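Local coordinates for putative uncharacterized protein (Archaeoglobus fulgidus, PDB 4KPP) that probably moves calcium across the membrane in exchange for protons, as a member of the sodium/calcium exchanger family, at residues L49-A54 with L212-G217; L140-F144 with I175-S180. All blocks are in the same frame, centred on the assembly; numbering follows the deposited sequence.

In the fold
Both contacts are antiparallel pairings of helices predicted to span the membrane, and they share no helix. Contact 1 joins helices 32-60 and 202-221, far apart in sequence; contact 2 joins 138-152 and 163-182, near neighbours nested inside the loop that contact 1 closes. Their centres lie 25 Å apart and their nearest atoms about 12 Å. Helix 67-73 touches both, through Leu73 at contact 1 and Ala68 at contact 2. Contact 1 is only partly buried and wholly apolar, with alanines letting the helices come close. Contact 2 is the more buried, its axes stand wider apart, and aromatic rings fill the interface beside one buried tyrosine-glutamate hydrogen bond.

Contact 1 (L49-A54 with L212-G217)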
loop_
_atom_site.group_PDB
_atom_site.type_symbol
_atom_site.label_atom_id
_atom_site.label_comp_id
_atom_site.label_asym_id
_atom_site.label_seq_id
_atom_site.Cartn_x
_atom_site.Cartn_y
_atom_site.Cartn_z
ATOM N N LEU A 49 14.086 -6.243 3.111
ATOM C CA LEU A 49 14.814 -6.235 4.376
ATOM C C LEU A 49 13.889 -5.806 5.505
ATOM O O LEU A 49 13.848 -6.440 6.561
ATOM C CB LEU A 49 16.026 -5.303 4.300
ATOM C CG LEU A 49 17.095 -5.681 3.269
ATOM C CD1 LEU A 49 18.125 -4.567 3.110
ATOM C CD2 LEU A 49 17.771 -6.998 3.639
ATOM N N ILE A 50 13.143 -4.729 5.264
ATOM C CA ILE A 50 12.182 -4.217 6.232
ATOM C C ILE A 50 11.120 -5.263 6.559
ATOM O O ILE A 50 10.782 -5.466 7.721
ATOM C CB ILE A 50 11.518 -2.915 5.731
ATOM C CG1 ILE A 50 12.495 -1.747 5.864
ATOM C CG2 ILE A 50 10.252 -2.616 6.517
ATOM C CD1 ILE A 50 11.978 -0.442 5.315
ATOM N N SER A 51 10.619 -5.944 5.535
ATOM C CA SER A 51 9.611 -6.976 5.744
ATOM C C SER A 51 10.174 -8.147 6.545
ATOM O O SER A 51 9.511 -8.662 7.444
ATOM C CB SER A 51 9.041 -7.457 4.410
ATOM O OG SER A 51 8.278 -6.431 3.804
ATOM N N TRP A 52 11.396 -8.555 6.212
ATOM C CA TRP A 52 12.094 -9.597 6.958
ATOM C C TRP A 52 12.265 -9.189 8.411
ATOM O O TRP A 52 12.115 -10.009 9.318
ATOM C CB TRP A 52 13.467 -9.873 6.343
ATOM C CG TRP A 52 13.410 -10.637 5.062
ATOM C CD1 TRP A 52 12.325 -11.278 4.539
ATOM C CD2 TRP A 52 14.482 -10.842 4.135
ATOM N NE1 TRP A 52 12.655 -11.872 3.345
ATOM C CE2 TRP A 52 13.974 -11.619 3.075
ATOM C CE3 TRP A 52 15.823 -10.446 4.098
ATOM C CZ2 TRP A 52 14.759 -12.006 1.990
ATOM C CZ3 TRP A 52 16.599 -10.833 3.019
ATOM C CH2 TRP A 52 16.066 -11.605 1.983
ATOM N N ALA A 53 12.579 -7.915 8.624
ATOM C CA ALA A 53 12.761 -7.372 9.965
ATOM C C ALA A 53 11.449 -7.315 10.747
ATOM O O ALA A 53 11.409 -7.629 11.935
ATOM C CB ALA A 53 13.386 -5.988 9.890
ATOM N N ALA A 54 10.379 -6.907 10.071
ATOM C CA ALA A 54 9.069 -6.770 10.701
ATOM C C ALA A 54 8.481 -8.122 11.078
ATOM O O ALA A 54 7.780 -8.244 12.078
ATOM C CB ALA A 54 8.118 -6.015 9.787
ATOM N N LEU A 212 18.914 -3.949 10.681
ATOM C CA LEU A 212 18.224 -4.119 9.401
ATOM C C LEU A 212 17.234 -2.991 9.128
ATOM O O LEU A 212 17.266 -2.378 8.064
ATOM C CB LEU A 212 17.502 -5.466 9.349
ATOM C CG LEU A 212 18.325 -6.657 8.860
ATOM C CD1 LEU A 212 17.485 -7.925 8.878
ATOM C CD2 LEU A 212 18.861 -6.388 7.466
ATOM N N PHE A 213 16.358 -2.733 10.097
ATOM C CA PHE A 213 15.407 -1.629 10.025
ATOM C C PHE A 213 16.096 -0.292 9.755
ATOM O O PHE A 213 15.688 0.458 8.865
ATOM C CB PHE A 213 14.616 -1.532 11.330
ATOM C CG PHE A 213 13.238 -2.122 11.256
ATOM C CD1 PHE A 213 12.453 -1.946 10.129
ATOM C CD2 PHE A 213 12.725 -2.851 12.319
ATOM C CE1 PHE A 213 11.183 -2.485 10.061
ATOM C CE2 PHE A 213 11.455 -3.393 12.258
ATOM C CZ PHE A 213 10.682 -3.211 11.127
ATOM N N LEU A 214 17.136 0.004 10.529
ATOM C CA LEU A 214 17.838 1.275 10.393
ATOM C C LEU A 214 18.547 1.380 9.051
ATOM O O LEU A 214 18.523 2.432 8.414
ATOM C CB LEU A 214 18.834 1.484 11.539
ATOM C CG LEU A 214 18.234 1.732 12.925
ATOM C CD1 LEU A 214 19.332 1.850 13.967
ATOM C CD2 LEU A 214 17.354 2.974 12.919
ATOM N N PHE A 215 19.173 0.287 8.622
ATOM C CA PHE A 215 19.912 0.286 7.367
ATOM C C PHE A 215 18.980 0.416 6.172
ATOM O O PHE A 215 19.247 1.180 5.249
ATOM C CB PHE A 215 20.765 -0.975 7.224
ATOM C CG PHE A 215 21.337 -1.156 5.846
ATOM C CD1 PHE A 215 22.360 -0.338 5.393
ATOM C CD2 PHE A 215 20.847 -2.138 5.001
ATOM C CE1 PHE A 215 22.883 -0.497 4.123
ATOM C CE2 PHE A 215 21.367 -2.302 3.730
ATOM C CZ PHE A 215 22.385 -1.482 3.291
ATOM N N ALA A 216 17.885 -0.337 6.196
ATOM C CA ALA A 216 16.916 -0.303 5.108
ATOM C C ALA A 216 16.178 1.032 5.082
ATOM O O ALA A 216 15.953 1.604 4.013
ATOM C CB ALA A 216 15.939 -1.452 5.235
ATOM N N GLY A 217 15.811 1.524 6.261
ATOM C CA GLY A 217 15.148 2.808 6.384
ATOM C C GLY A 217 16.039 3.942 5.915
ATOM O O GLY A 217 15.578 4.865 5.244
#
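Two antiparallel helices, both predicted to span the membrane, pack here across the two sequence regions of the sodium/calcium exchanger family: 49-54 belongs to the first, 212-217 to the second. Their local axes approach to 8.8 Å at an angle of 158°, and alanine on each side helps make that closeness possible. Ala216 is one such point: its CB sits 3.5 Å from Ile50 CG1 and also meets Leu49 CB. The other is Ala53, whose methyl group lies over the middle of the Phe213 ring in a CH-pi contact, CB to ring centroid 3.8 Å and only 3° from the ring normal. Phe213 gets there by reaching over from the flank of its helix; its chi1 of -101° is well away from the usual staggered value and brings the ring up against Ala53 and Ala54. The same ring takes Ile50 CG2 at its edge, 3.7 Å from CE1, while its far atom CZ lies 4.0 Å from Ala54 CB.

Toward the beginning of segment 49-54, Leu49 splits its branches between two partners. CD2 meets CD2 of Leu212, 4.0 Å away, the two leucine side chains crossing at about a right angle, and CD1 comes up to the edge of the Phe215 ring near its plane. Leu212 CB also comes against the methyl of Ala53. Beyond the pair, helix 4-14 packs on Leu49, and Leu73 of helix 67-73 touches Ile50, Ala54 and Phe213. The backbone bonds within the segments, such as Ala53 N to Leu49 O, stay inside each helix, and what joins the two is apolar packing and the CH-pi contact, so the fit probably depends on the shapes of methyl groups, branches and ring surfaces.

Contact 2 (L140-F144 with I175-S180); sequences LEIFF and IYIYLS
Phe144 stands at the apolar centre of this antiparallel pairing of helices 138-152 and 163-182, both predicted to span the membrane, its ring lodged against the neighbouring helix at Tyr176. One face takes CB of Tyr176 in a CH-pi contact, 3.8 Å from the ring centroid; CD2 of the preceding Phe143 lies on the opposite face, offset toward the rim. The ring edge is filled as well: Ile175 CG2 comes within 3.5 Å of Phe144 CZ, and Leu179 CD1 lies 4.0 Å from CE2. The ring is thus held on both faces and along its rim, which should restrict its tilt.

The Tyr176 ring then turns its own edge toward the face of Phe144, an offset edge-to-face pair with centroids 5.6 Å apart and planes at 63°. Its CG lies anti to the backbone N (chi1 165°), slanting the ring toward the C-terminal end of its own helix, which carries the hydroxyl to the level of Glu141. On the way it is met by Leu140, whose CD2 is 3.9 Å from Tyr176 CD1 near the ring plane, while CD1 of the same leucine extends to the CA of Ser180. Val389 and Leu392 of helix 379-393 pack on Leu179 and Leu140 respectively, closing over this greasy part.

Past the leucine the interface becomes polar. The tyrosine hydroxyl donates to Glu141 OE1, and the modelled length of 2.4 Å from OH to OE1 is so short that its exact value is doubtful at this resolution. Ser280 OG of helix 271-285 gives that hydroxyl a second hydrogen-bonding partner. Glu141 has an almost eclipsed first torsion and bends again at chi2, which brings its carboxylate round, and OE1 meets the tyrosine in the plane of the ring, with the carboxylate itself turned 87° from that plane.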
loop_
_atom_site.group_PDB
_atom_site.type_symbol
_atom_site.label_atom_id
_atom_site.label_comp_id
_atom_site.label_asym_id
_atom_site.label_seq_id
_atom_site.Cartn_x
_atom_site.Cartn_y
_atom_site.Cartn_z
ATOM N N LEU A 140 -13.395 -6.433 10.249
ATOM C CA LEU A 140 -12.779 -5.264 10.858
ATOM C C LEU A 140 -12.360 -4.284 9.763
ATOM O O LEU A 140 -12.834 -3.148 9.722
ATOM C CB LEU A 140 -11.557 -5.682 11.686
ATOM C CG LEU A 140 -11.080 -4.835 12.876
ATOM C CD1 LEU A 140 -9.593 -5.067 13.124
ATOM C CD2 LEU A 140 -11.370 -3.348 12.725
ATOM N N GLU A 141 -11.468 -4.729 8.882
ATOM C CA GLU A 141 -10.956 -3.865 7.823
ATOM C C GLU A 141 -12.063 -3.394 6.885
ATOM O O GLU A 141 -11.998 -2.287 6.361
ATOM C CB GLU A 141 -9.827 -4.539 7.029
ATOM C CG GLU A 141 -9.617 -6.009 7.326
ATOM C CD GLU A 141 -8.773 -6.250 8.565
ATOM O OE1 GLU A 141 -7.679 -5.656 8.671
ATOM O OE2 GLU A 141 -9.207 -7.036 9.433
ATOM N N ILE A 142 -13.075 -4.234 6.685
ATOM C CA ILE A 142 -14.229 -3.876 5.860
ATOM C C ILE A 142 -14.933 -2.634 6.404
ATOM O O ILE A 142 -15.275 -1.717 5.653
ATOM C CB ILE A 142 -15.242 -5.038 5.775
ATOM C CG1 ILE A 142 -14.648 -6.206 4.986
ATOM C CG2 ILE A 142 -16.545 -4.578 5.136
ATOM C CD1 ILE A 142 -15.589 -7.386 4.838
ATOM N N PHE A 143 -15.136 -2.613 7.716
ATOM C CA PHE A 143 -15.783 -1.494 8.391
ATOM C C PHE A 143 -15.028 -0.186 8.177
ATOM O O PHE A 143 -15.619 0.835 7.822
ATOM C CB PHE A 143 -15.901 -1.791 9.887
ATOM C CG PHE A 143 -16.488 -0.666 10.689
ATOM C CD1 PHE A 143 -17.860 -0.510 10.786
ATOM C CD2 PHE A 143 -15.667 0.225 11.361
ATOM C CE1 PHE A 143 -18.404 0.523 11.529
ATOM C CE2 PHE A 143 -16.200 1.256 12.103
ATOM C CZ PHE A 143 -17.571 1.408 12.189
ATOM N N PHE A 144 -13.718 -0.220 8.397
ATOM C CA PHE A 144 -12.903 0.981 8.266
ATOM C C PHE A 144 -12.715 1.399 6.819
ATOM O O PHE A 144 -12.569 2.582 6.523
ATOM C CB PHE A 144 -11.559 0.811 8.968
ATOM C CG PHE A 144 -11.630 1.045 10.443
ATOM C CD1 PHE A 144 -11.638 2.336 10.946
ATOM C CD2 PHE A 144 -11.713 -0.018 11.327
ATOM C CE1 PHE A 144 -11.716 2.563 12.304
ATOM C CE2 PHE A 144 -11.790 0.204 12.685
ATOM C CZ PHE A 144 -11.793 1.495 13.173
ATOM N N ILE A 175 -7.414 4.264 15.284
ATOM C CA ILE A 175 -8.458 3.455 15.907
ATOM C C ILE A 175 -8.426 2.030 15.358
ATOM O O ILE A 175 -8.574 1.059 16.102
ATOM C CB ILE A 175 -9.855 4.067 15.671
ATOM C CG1 ILE A 175 -9.971 5.418 16.379
ATOM C CG2 ILE A 175 -10.952 3.126 16.149
ATOM C CD1 ILE A 175 -11.322 6.081 16.206
ATOM N N TYR A 176 -8.227 1.917 14.047
ATOM C CA TYR A 176 -8.118 0.617 13.395
ATOM C C TYR A 176 -6.957 -0.201 13.951
ATOM O O TYR A 176 -7.109 -1.384 14.249
ATOM C CB TYR A 176 -7.966 0.787 11.885
ATOM C CG TYR A 176 -7.486 -0.455 11.175
ATOM C CD1 TYR A 176 -8.285 -1.588 11.100
ATOM C CD2 TYR A 176 -6.234 -0.493 10.574
ATOM C CE1 TYR A 176 -7.849 -2.729 10.450
ATOM C CE2 TYR A 176 -5.791 -1.627 9.922
ATOM C CZ TYR A 176 -6.602 -2.742 9.863
ATOM O OH TYR A 176 -6.167 -3.875 9.214
ATOM N N ILE A 177 -5.802 0.436 14.086
ATOM C CA ILE A 177 -4.633 -0.210 14.667
ATOM C C ILE A 177 -4.912 -0.664 16.095
ATOM O O ILE A 177 -4.630 -1.806 16.459
ATOM C CB ILE A 177 -3.412 0.729 14.654
ATOM C CG1 ILE A 177 -2.859 0.844 13.235
ATOM C CG2 ILE A 177 -2.331 0.226 15.596
ATOM C CD1 ILE A 177 -2.506 -0.496 12.619
ATOM N N TYR A 178 -5.479 0.237 16.892
ATOM C CA TYR A 178 -5.821 -0.052 18.282
ATOM C C TYR A 178 -6.738 -1.267 18.414
ATOM O O TYR A 178 -6.553 -2.102 19.298
ATOM C CB TYR A 178 -6.469 1.172 18.934
ATOM C CG TYR A 178 -7.079 0.897 20.289
ATOM C CD1 TYR A 178 -6.279 0.726 21.412
ATOM C CD2 TYR A 178 -8.457 0.814 20.446
ATOM C CE1 TYR A 178 -6.834 0.474 22.654
ATOM C CE2 TYR A 178 -9.021 0.564 21.683
ATOM C CZ TYR A 178 -8.206 0.396 22.783
ATOM O OH TYR A 178 -8.770 0.146 24.016
ATOM N N LEU A 179 -7.724 -1.363 17.527
ATOM C CA LEU A 179 -8.664 -2.479 17.544
ATOM C C LEU A 179 -8.037 -3.749 16.981
ATOM O O LEU A 179 -8.486 -4.857 17.280
ATOM C CB LEU A 179 -9.928 -2.132 16.756
ATOM C CG LEU A 179 -10.842 -1.065 17.356
ATOM C CD1 LEU A 179 -12.082 -0.895 16.495
ATOM C CD2 LEU A 179 -11.220 -1.417 18.789
ATOM N N SER A 180 -7.001 -3.583 16.165
ATOM C CA SER A 180 -6.325 -4.714 15.546
ATOM C C SER A 180 -5.450 -5.438 16.563
ATOM O O SER A 180 -5.081 -6.596 16.369
ATOM C CB SER A 180 -5.485 -4.252 14.350
ATOM O OG SER A 180 -4.978 -5.360 13.622
#